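PDB 1VRM: hypothetical protein TM1553 from Thermotoga maritima, which probably acts as an ApbE-family flavin transferase, moving FMN from FAD onto target proteins in a magnesium-dependent reaction. Local coordinates for residues Y57-T62 with E83-L88; V107-E112 with G157-L162; A170-R175 with D271-D276. One frame throughout, in Å; residues are numbered along the deposited sequence.

Contact 1 of 3, residues Y57-T62 with E83-L88; sequences YKFSFT and EETYSL
The F59 ring is overlapped on one face by L88, whose CD2 lies 3.8 Å from the ring centroid and 6° off the ring normal, a CH-pi contact directed at the middle of the ring. Within the ApbE fold, the end of helix 41-58 here packs on the first turns of helix 83-98, and F59 is the first residue to leave helical geometry after the former. Its chi1 of -63° sets CG anti to the carbonyl carbon, and the ring meets helix 83-98. The opposite face is covered from within its own segment by the methylene CG of K58, 3.8 Å above the plane, so the ring is sandwiched between two aliphatic groups. Its rim is bounded as well, since T85 CA lies in the ring plane 3.9 Å from CE1, while E84 OE1 sits near that plane 4.1 Å from CZ. Ring and carboxylate planes stand 80° apart.

The chain of K58 runs on past the rim of the ring to a charged pair. K58 is fully extended, its CG anti to the backbone N, and the straight chain carries NZ to E84 OE1. There it forms a salt bridge of 2.7 Å on the anti lone pair of that oxygen. The carboxylate has further partners: R54 also pairs with OE1, and the hydroxyl of Y169 binds OE2. D82, just ahead of helix 83-98, takes a second salt bridge from K58 NZ and a hydrogen bond with T85 OG1. E84 is thus held at both oxygens, which would tend to stabilise its ionised form. Close to the ammonium group, K58 CE packs 3.2 Å from T85 OG1.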
loop_
_atom_site.group_PDB
_atom_site.type_symbol
_atom_site.label_atom_id
_atom_site.label_comp_id
_atom_site.label_asym_id
_atom_site.label_seq_id
_atom_site.Cartn_x
_atom_site.Cartn_y
_atom_site.Cartn_z
ATOM N N TYR A 57 6.117 8.487 10.220
ATOM C CA TYR A 57 7.486 8.943 10.484
ATOM C C TYR A 57 8.437 7.780 10.725
ATOM O O TYR A 57 9.604 7.807 10.276
ATOM C CB TYR A 57 7.516 9.943 11.631
ATOM C CG TYR A 57 6.654 11.153 11.274
ATOM C CD1 TYR A 57 6.832 11.795 10.045
ATOM C CD2 TYR A 57 5.639 11.576 12.093
ATOM C CE1 TYR A 57 6.030 12.865 9.667
ATOM C CE2 TYR A 57 4.834 12.652 11.725
ATOM C CZ TYR A 57 5.037 13.284 10.513
ATOM O OH TYR A 57 4.244 14.357 10.136
ATOM N N LYS A 58 7.948 6.736 11.388
ATOM C CA LYS A 58 8.807 5.625 11.748
ATOM C C LYS A 58 9.296 4.848 10.547
ATOM O O LYS A 58 10.426 4.315 10.558
ATOM C CB LYS A 58 8.096 4.680 12.711
ATOM C CG LYS A 58 8.923 3.494 13.134
ATOM C CD LYS A 58 8.308 2.728 14.271
ATOM C CE LYS A 58 9.134 1.498 14.610
ATOM N NZ LYS A 58 8.553 0.769 15.764
ATOM N N PHE A 59 8.427 4.742 9.544
ATOM C CA PHE A 59 8.731 3.943 8.355
ATOM C C PHE A 59 8.991 4.803 7.116
ATOM O O PHE A 59 9.039 4.283 6.018
ATOM C CB PHE A 59 7.647 2.889 8.157
ATOM C CG PHE A 59 7.590 1.918 9.299
ATOM C CD1 PHE A 59 8.620 1.058 9.547
ATOM C CD2 PHE A 59 6.545 1.937 10.212
ATOM C CE1 PHE A 59 8.555 0.196 10.642
ATOM C CE2 PHE A 59 6.505 1.063 11.304
ATOM C CZ PHE A 59 7.511 0.193 11.484
ATOM N N SER A 60 9.233 6.095 7.299
ATOM C CA SER A 60 9.479 7.037 6.238
ATOM C C SER A 60 10.793 6.780 5.518
ATOM O O SER A 60 11.766 6.326 6.124
ATOM C CB SER A 60 9.561 8.471 6.816
ATOM O OG SER A 60 9.952 9.411 5.830
ATOM N N PHE A 61 10.835 7.072 4.222
ATOM C CA PHE A 61 12.100 6.943 3.501
ATOM C C PHE A 61 13.017 8.092 3.875
ATOM O O PHE A 61 14.228 7.961 3.754
ATOM C CB PHE A 61 11.851 6.914 1.986
ATOM C CG PHE A 61 13.032 6.476 1.170
ATOM C CD1 PHE A 61 13.266 5.134 0.952
ATOM C CD2 PHE A 61 13.914 7.400 0.622
ATOM C CE1 PHE A 61 14.367 4.718 0.162
ATOM C CE2 PHE A 61 15.015 6.977 -0.139
ATOM C CZ PHE A 61 15.206 5.625 -0.350
ATOM N N THR A 62 12.437 9.228 4.321
ATOM C CA THR A 62 13.220 10.463 4.486
ATOM C C THR A 62 13.312 11.062 5.878
ATOM O O THR A 62 14.273 11.785 6.175
ATOM C CB THR A 62 12.656 11.551 3.579
ATOM O OG1 THR A 62 11.296 11.794 3.948
ATOM C CG2 THR A 62 12.704 11.112 2.151
ATOM N N GLU A 83 10.756 -5.018 17.417
ATOM C CA GLU A 83 9.896 -6.096 16.943
ATOM C C GLU A 83 8.924 -5.644 15.892
ATOM O O GLU A 83 8.667 -6.361 14.951
ATOM C CB GLU A 83 9.148 -6.710 18.144
ATOM C CG GLU A 83 8.353 -7.955 17.804
ATOM N N GLU A 84 8.362 -4.458 16.055
ATOM C CA GLU A 84 7.409 -3.950 15.052
ATOM C C GLU A 84 8.069 -3.835 13.675
ATOM O O GLU A 84 7.545 -4.272 12.632
ATOM C CB GLU A 84 6.830 -2.600 15.479
ATOM C CG GLU A 84 5.766 -2.100 14.484
ATOM C CD GLU A 84 5.228 -0.699 14.751
ATOM O OE1 GLU A 84 6.009 0.158 15.254
ATOM O OE2 GLU A 84 4.031 -0.483 14.416
ATOM N N THR A 85 9.203 -3.188 13.684
ATOM C CA THR A 85 9.931 -2.967 12.454
ATOM C C THR A 85 10.329 -4.325 11.834
ATOM O O THR A 85 10.179 -4.564 10.615
ATOM C CB THR A 85 11.187 -2.217 12.785
ATOM O OG1 THR A 85 10.820 -0.941 13.297
ATOM C CG2 THR A 85 12.031 -2.004 11.558
ATOM N N TYR A 86 10.849 -5.197 12.680
ATOM C CA TYR A 86 11.300 -6.510 12.206
ATOM C C TYR A 86 10.172 -7.277 11.524
ATOM O O TYR A 86 10.308 -7.788 10.392
ATOM C CB TYR A 86 11.896 -7.291 13.362
ATOM C CG TYR A 86 12.750 -8.447 12.937
ATOM C CD1 TYR A 86 14.052 -8.224 12.505
ATOM C CD2 TYR A 86 12.312 -9.746 13.034
ATOM C CE1 TYR A 86 14.887 -9.282 12.109
ATOM C CE2 TYR A 86 13.141 -10.813 12.643
ATOM C CZ TYR A 86 14.435 -10.562 12.212
ATOM O OH TYR A 86 15.301 -11.586 11.831
ATOM N N SER A 87 9.020 -7.287 12.184
ATOM C CA SER A 87 7.883 -8.031 11.692
ATOM C C SER A 87 7.356 -7.413 10.382
ATOM O O SER A 87 7.018 -8.126 9.436
ATOM C CB SER A 87 6.780 -8.044 12.736
ATOM O OG SER A 87 6.161 -6.781 12.814
ATOM N N LEU A 88 7.327 -6.090 10.288
ATOM C CA LEU A 88 6.835 -5.466 9.046
ATOM C C LEU A 88 7.755 -5.701 7.856
ATOM O O LEU A 88 7.318 -6.008 6.762
ATOM C CB LEU A 88 6.577 -3.962 9.258
ATOM C CG LEU A 88 6.025 -3.203 8.074
ATOM C CD1 LEU A 88 4.751 -3.815 7.527
ATOM C CD2 LEU A 88 5.800 -1.784 8.564
#

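Contact 2 of 3, residues V107-E112 with G157-L162; sequences VGRLLE and GVKIDL
R109 reaches across to the carbonyl of G157 while K159 extends to E112, so one side chain from each segment ties the first turn of helix 108-114 to the loop that precedes helix 166-181. This packing of a helix's N-terminal turn on a loop belongs to the ApbE-family fold, and G108 and K159 are its closest backbone pair.

Main-chain polar contacts come first. G108 N donates to K159 O in a weak bond, bent to 131° at the hydrogen. A side chain at G108 would not fit, because a CB would fall 2.4 Å from K159 O. One water accepts from both R109 N and K159 N, adding a bridge between the backbones.

The side-chain polar contacts are stronger. R109 is bent at chi2 and chi3, which swings CD and NE back toward the loop, and its NH1 donates to G157 O at 2.8 Å with a nearly straight angle of 164°. The acceptor lies in the guanidinium plane, yet the donor stands 35° above the carbonyl plane. K159, extended beyond CG, crosses E112 at about a right angle, and its NZ forms a salt bridge of 2.7 Å on the syn lone pair of E112 OE2.

The apolar contact is alongside: R109 CD lies 3.8 Å from K159 CG. An alanine in place of R109 would probably leave G157 O without its charged donor and open a gap beside the K159 methylenes.

D161 points toward the helix, and its OD2 accepts from G163 N and is hydrogen-bonded to an unidentified ligand, which may mark a pocket. The L111 side chain meets this group crosswise, CD1 lying 3.8 Å from D161 CG.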
loop_
_atom_site.group_PDB
_atom_site.type_symbol
_atom_site.label_atom_id
_atom_site.label_comp_id
_atom_site.label_asym_id
_atom_site.label_seq_id
_atom_site.Cartn_x
_atom_site.Cartn_y
_atom_site.Cartn_z
ATOM N N VAL A 107 12.583 -1.437 -3.882
ATOM C CA VAL A 107 12.583 -0.419 -4.945
ATOM C C VAL A 107 13.156 0.934 -4.484
ATOM O O VAL A 107 13.133 1.888 -5.254
ATOM C CB VAL A 107 11.144 -0.200 -5.527
ATOM C CG1 VAL A 107 10.691 -1.425 -6.335
ATOM C CG2 VAL A 107 10.181 0.090 -4.450
ATOM N N GLY A 108 13.715 1.044 -3.268
ATOM C CA GLY A 108 14.173 2.304 -2.770
ATOM C C GLY A 108 15.210 2.986 -3.651
ATOM O O GLY A 108 15.126 4.175 -3.904
ATOM N N ARG A 109 16.252 2.251 -4.101
ATOM C CA ARG A 109 17.265 2.875 -4.934
ATOM C C ARG A 109 16.670 3.426 -6.242
ATOM O O ARG A 109 17.094 4.471 -6.731
ATOM C CB ARG A 109 18.437 1.939 -5.250
ATOM C CG ARG A 109 19.323 1.603 -4.068
ATOM C CD ARG A 109 20.167 2.708 -3.572
ATOM N NE ARG A 109 21.114 3.131 -4.589
ATOM C CZ ARG A 109 22.330 2.588 -4.809
ATOM N NH1 ARG A 109 22.758 1.582 -4.082
ATOM N NH2 ARG A 109 23.133 3.116 -5.741
ATOM N N LEU A 110 15.730 2.689 -6.828
ATOM C CA LEU A 110 15.089 3.154 -8.050
ATOM C C LEU A 110 14.191 4.382 -7.788
ATOM O O LEU A 110 14.230 5.346 -8.560
ATOM C CB LEU A 110 14.270 2.027 -8.695
ATOM C CG LEU A 110 15.072 0.964 -9.417
ATOM C CD1 LEU A 110 14.211 -0.254 -9.573
ATOM C CD2 LEU A 110 15.560 1.488 -10.784
ATOM N N LEU A 111 13.429 4.355 -6.708
ATOM C CA LEU A 111 12.546 5.518 -6.368
ATOM C C LEU A 111 13.425 6.751 -6.181
ATOM O O LEU A 111 13.108 7.831 -6.634
ATOM C CB LEU A 111 11.697 5.241 -5.152
ATOM C CG LEU A 111 10.657 4.155 -5.423
ATOM C CD1 LEU A 111 10.034 3.747 -4.132
ATOM C CD2 LEU A 111 9.592 4.634 -6.367
ATOM N N GLU A 112 14.577 6.565 -5.559
ATOM C CA GLU A 112 15.481 7.682 -5.282
ATOM C C GLU A 112 16.043 8.253 -6.621
ATOM O O GLU A 112 16.096 9.464 -6.882
ATOM C CB GLU A 112 16.542 7.121 -4.345
ATOM C CG GLU A 112 17.419 8.035 -3.698
ATOM C CD GLU A 112 18.449 7.251 -2.881
ATOM O OE1 GLU A 112 19.157 6.399 -3.453
ATOM O OE2 GLU A 112 18.538 7.506 -1.681
ATOM N N GLY A 157 23.768 -2.553 -1.648
ATOM C CA GLY A 157 23.344 -1.177 -1.698
ATOM C C GLY A 157 21.850 -1.015 -1.805
ATOM O O GLY A 157 21.364 0.090 -2.095
ATOM N N VAL A 158 21.080 -2.038 -1.472
ATOM C CA VAL A 158 19.622 -1.872 -1.607
ATOM C C VAL A 158 19.098 -0.929 -0.519
ATOM O O VAL A 158 19.688 -0.801 0.564
ATOM C CB VAL A 158 18.804 -3.158 -1.623
ATOM C CG1 VAL A 158 19.218 -4.111 -2.702
ATOM C CG2 VAL A 158 18.813 -3.810 -0.294
ATOM N N LYS A 159 17.977 -0.297 -0.823
ATOM C CA LYS A 159 17.261 0.503 0.121
ATOM C C LYS A 159 15.794 0.051 0.144
ATOM O O LYS A 159 15.184 -0.208 -0.890
ATOM C CB LYS A 159 17.331 1.972 -0.206
ATOM C CG LYS A 159 18.769 2.553 -0.038
ATOM C CD LYS A 159 18.742 4.043 -0.145
ATOM C CE LYS A 159 20.013 4.750 0.352
ATOM N NZ LYS A 159 19.933 6.285 0.333
ATOM N N ILE A 160 15.252 -0.018 1.344
ATOM C CA ILE A 160 13.869 -0.474 1.603
ATOM C C ILE A 160 12.952 0.734 1.489
ATOM O O ILE A 160 13.248 1.813 2.019
ATOM C CB ILE A 160 13.784 -1.054 3.026
ATOM C CG1 ILE A 160 14.640 -2.345 3.119
ATOM C CG2 ILE A 160 12.365 -1.225 3.448
ATOM C CD1 ILE A 160 14.900 -2.846 4.516
ATOM N N ASP A 161 11.827 0.567 0.822
ATOM C CA ASP A 161 10.757 1.564 0.822
ATOM C C ASP A 161 9.457 0.784 1.066
ATOM O O ASP A 161 9.168 -0.169 0.338
ATOM C CB ASP A 161 10.617 2.348 -0.486
ATOM C CG ASP A 161 9.470 3.395 -0.374
ATOM O OD1 ASP A 161 9.698 4.528 0.126
ATOM O OD2 ASP A 161 8.319 3.057 -0.716
ATOM N N LEU A 162 8.718 1.191 2.102
ATOM C CA LEU A 162 7.504 0.467 2.545
ATOM C C LEU A 162 6.212 1.148 2.070
ATOM O O LEU A 162 5.121 0.800 2.544
ATOM C CB LEU A 162 7.497 0.301 4.081
ATOM C CG LEU A 162 8.624 -0.567 4.649
ATOM C CD1 LEU A 162 8.573 -0.808 6.129
ATOM C CD2 LEU A 162 8.659 -1.945 3.951
HETATM O O HOH W 1 17.026 -0.659 -3.573
#

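Contact 3 of 3, residues A170-R175 with D271-D276; sequences ALDRAR and DATTAD
D172 and A272, the residues most buried here, meet where two nearly antiparallel helices lie side by side, at the first turn of helix 272-296. The carboxylate of D172 binds that turn with both oxygens. OD1 accepts from A272 N at 2.8 Å on its syn lone pair, while OD2 takes T273 N from above the carboxylate plane and T273 OG1, 2.7 Å away, on the anti side. Both donors reach OD2 from the same face. The helix start and R196, which salt-bridges D172 OD1, would probably both ease the proximity of D271 OD1, 3.7 Å from D172 OD2. D271 itself is the N-cap, its OD1 accepting from T274 N.

A272 adds the apolar part: its CB touches L171 CB at 3.8 Å and also packs against D172 OD1.

The axes of the two short helical segments make an angle of 163° and come within 9.0 Å at closest. R196 belongs to strand 194-197 and also touches A272. L171 packs on strands 186-191 and 194-197 of the antiparallel sheet and also on M52 of helix 41-58, while F95 of helix 83-98 touches T273 and T274.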
loop_
_atom_site.group_PDB
_atom_site.type_symbol
_atom_site.label_atom_id
_atom_site.label_comp_id
_atom_site.label_asym_id
_atom_site.label_seq_id
_atom_site.Cartn_x
_atom_site.Cartn_y
_atom_site.Cartn_z
ATOM N N ALA A 170 -0.986 0.348 8.545
ATOM C CA ALA A 170 -1.561 1.402 9.413
ATOM C C ALA A 170 -3.078 1.194 9.531
ATOM O O ALA A 170 -3.666 1.370 10.632
ATOM C CB ALA A 170 -1.269 2.730 8.872
ATOM N N LEU A 171 -3.720 0.837 8.427
ATOM C CA LEU A 171 -5.171 0.648 8.453
ATOM C C LEU A 171 -5.566 -0.532 9.323
ATOM O O LEU A 171 -6.567 -0.478 10.010
ATOM C CB LEU A 171 -5.778 0.501 7.069
ATOM C CG LEU A 171 -5.690 1.813 6.271
ATOM C CD1 LEU A 171 -5.985 1.540 4.790
ATOM C CD2 LEU A 171 -6.602 2.873 6.795
ATOM N N ASP A 172 -4.834 -1.624 9.208
ATOM C CA ASP A 172 -5.091 -2.783 10.050
ATOM C C ASP A 172 -4.872 -2.418 11.542
ATOM O O ASP A 172 -5.677 -2.781 12.379
ATOM C CB ASP A 172 -4.239 -3.961 9.632
ATOM C CG ASP A 172 -4.715 -4.571 8.321
ATOM O OD1 ASP A 172 -5.929 -4.386 7.965
ATOM O OD2 ASP A 172 -3.869 -5.207 7.625
ATOM N N ARG A 173 -3.792 -1.696 11.845
ATOM C CA ARG A 173 -3.564 -1.211 13.212
ATOM C C ARG A 173 -4.701 -0.307 13.690
ATOM O O ARG A 173 -5.150 -0.403 14.837
ATOM C CB ARG A 173 -2.247 -0.478 13.322
ATOM C CG ARG A 173 -1.157 -1.500 13.587
ATOM C CD ARG A 173 0.094 -0.881 14.017
ATOM N NE ARG A 173 -0.081 0.021 15.143
ATOM C CZ ARG A 173 0.033 -0.300 16.416
ATOM N NH1 ARG A 173 0.362 -1.542 16.769
ATOM N NH2 ARG A 173 -0.135 0.639 17.349
ATOM N N ALA A 174 -5.162 0.557 12.823
ATOM C CA ALA A 174 -6.239 1.464 13.166
ATOM C C ALA A 174 -7.478 0.706 13.630
ATOM O O ALA A 174 -8.075 1.070 14.642
ATOM C CB ALA A 174 -6.545 2.400 12.022
ATOM N N ARG A 175 -7.899 -0.315 12.890
ATOM C CA ARG A 175 -9.015 -1.138 13.328
ATOM C C ARG A 175 -8.753 -1.779 14.685
ATOM O O ARG A 175 -9.629 -1.798 15.563
ATOM C CB ARG A 175 -9.257 -2.237 12.309
ATOM C CG ARG A 175 -10.282 -3.283 12.772
ATOM C CD ARG A 175 -10.640 -4.230 11.656
ATOM N NE ARG A 175 -11.438 -5.329 12.152
ATOM C CZ ARG A 175 -10.903 -6.367 12.806
ATOM N NH1 ARG A 175 -9.594 -6.448 13.076
ATOM N NH2 ARG A 175 -11.701 -7.302 13.246
ATOM N N ASP A 271 -7.670 -8.334 4.967
ATOM C CA ASP A 271 -7.012 -7.298 5.702
ATOM C C ASP A 271 -6.352 -6.329 4.758
ATOM O O ASP A 271 -6.131 -6.605 3.549
ATOM C CB ASP A 271 -6.013 -7.831 6.702
ATOM C CG ASP A 271 -4.964 -8.653 6.067
ATOM O OD1 ASP A 271 -4.160 -8.133 5.305
ATOM O OD2 ASP A 271 -4.969 -9.878 6.322
ATOM N N ALA A 272 -6.103 -5.136 5.280
ATOM C CA ALA A 272 -5.632 -4.093 4.414
ATOM C C ALA A 272 -4.155 -4.262 4.013
ATOM O O ALA A 272 -3.769 -3.799 2.944
ATOM C CB ALA A 272 -5.835 -2.754 5.065
ATOM N N THR A 273 -3.344 -4.871 4.876
ATOM C CA THR A 273 -1.975 -5.135 4.549
ATOM C C THR A 273 -1.913 -5.991 3.247
ATOM O O THR A 273 -1.174 -5.672 2.308
ATOM C CB THR A 273 -1.254 -5.845 5.689
ATOM O OG1 THR A 273 -1.319 -5.033 6.868
ATOM C CG2 THR A 273 0.188 -6.099 5.300
ATOM N N THR A 274 -2.685 -7.065 3.223
ATOM C CA THR A 274 -2.762 -7.939 2.054
ATOM C C THR A 274 -3.289 -7.166 0.820
ATOM O O THR A 274 -2.720 -7.262 -0.273
ATOM C CB THR A 274 -3.671 -9.121 2.348
ATOM O OG1 THR A 274 -3.091 -9.851 3.423
ATOM C CG2 THR A 274 -3.861 -10.041 1.123
ATOM N N ALA A 275 -4.367 -6.407 0.993
ATOM C CA ALA A 275 -4.975 -5.717 -0.115
ATOM C C ALA A 275 -3.993 -4.700 -0.685
ATOM O O ALA A 275 -3.900 -4.535 -1.899
ATOM C CB ALA A 275 -6.277 -5.018 0.321
ATOM N N ASP A 276 -3.263 -3.994 0.193
ATOM C CA ASP A 276 -2.307 -2.957 -0.234
ATOM C C ASP A 276 -1.127 -3.603 -1.002
ATOM O O ASP A 276 -0.824 -3.199 -2.121
ATOM C CB ASP A 276 -1.818 -2.172 1.005
ATOM C CG ASP A 276 -1.126 -0.886 0.678
ATOM O OD1 ASP A 276 -1.199 -0.443 -0.468
ATOM O OD2 ASP A 276 -0.503 -0.319 1.642
#

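Overall arrangement
The three contacts come in series along the chain, each closing before the next opens, and all belong to the ApbE fold. Contacts 1 and 2 have centres about 14 Å apart and touch directly: F61 CE1 packs 3.8 Å from G108 CA, and L88 meets L162. Contact 3 lies about 15 Å from contact 1, centre to centre, and E84 packs on R173 between them. Contacts 2 and 3, with centres about 22 Å apart, do not touch. Contact 1, through helix 83-98, thus links loop 157-162 and helix 108-114 to helices 166-181 and 272-296. D161 and D276 both hydrogen-bond to unidentified ligand, which may mark a pocket between these parts.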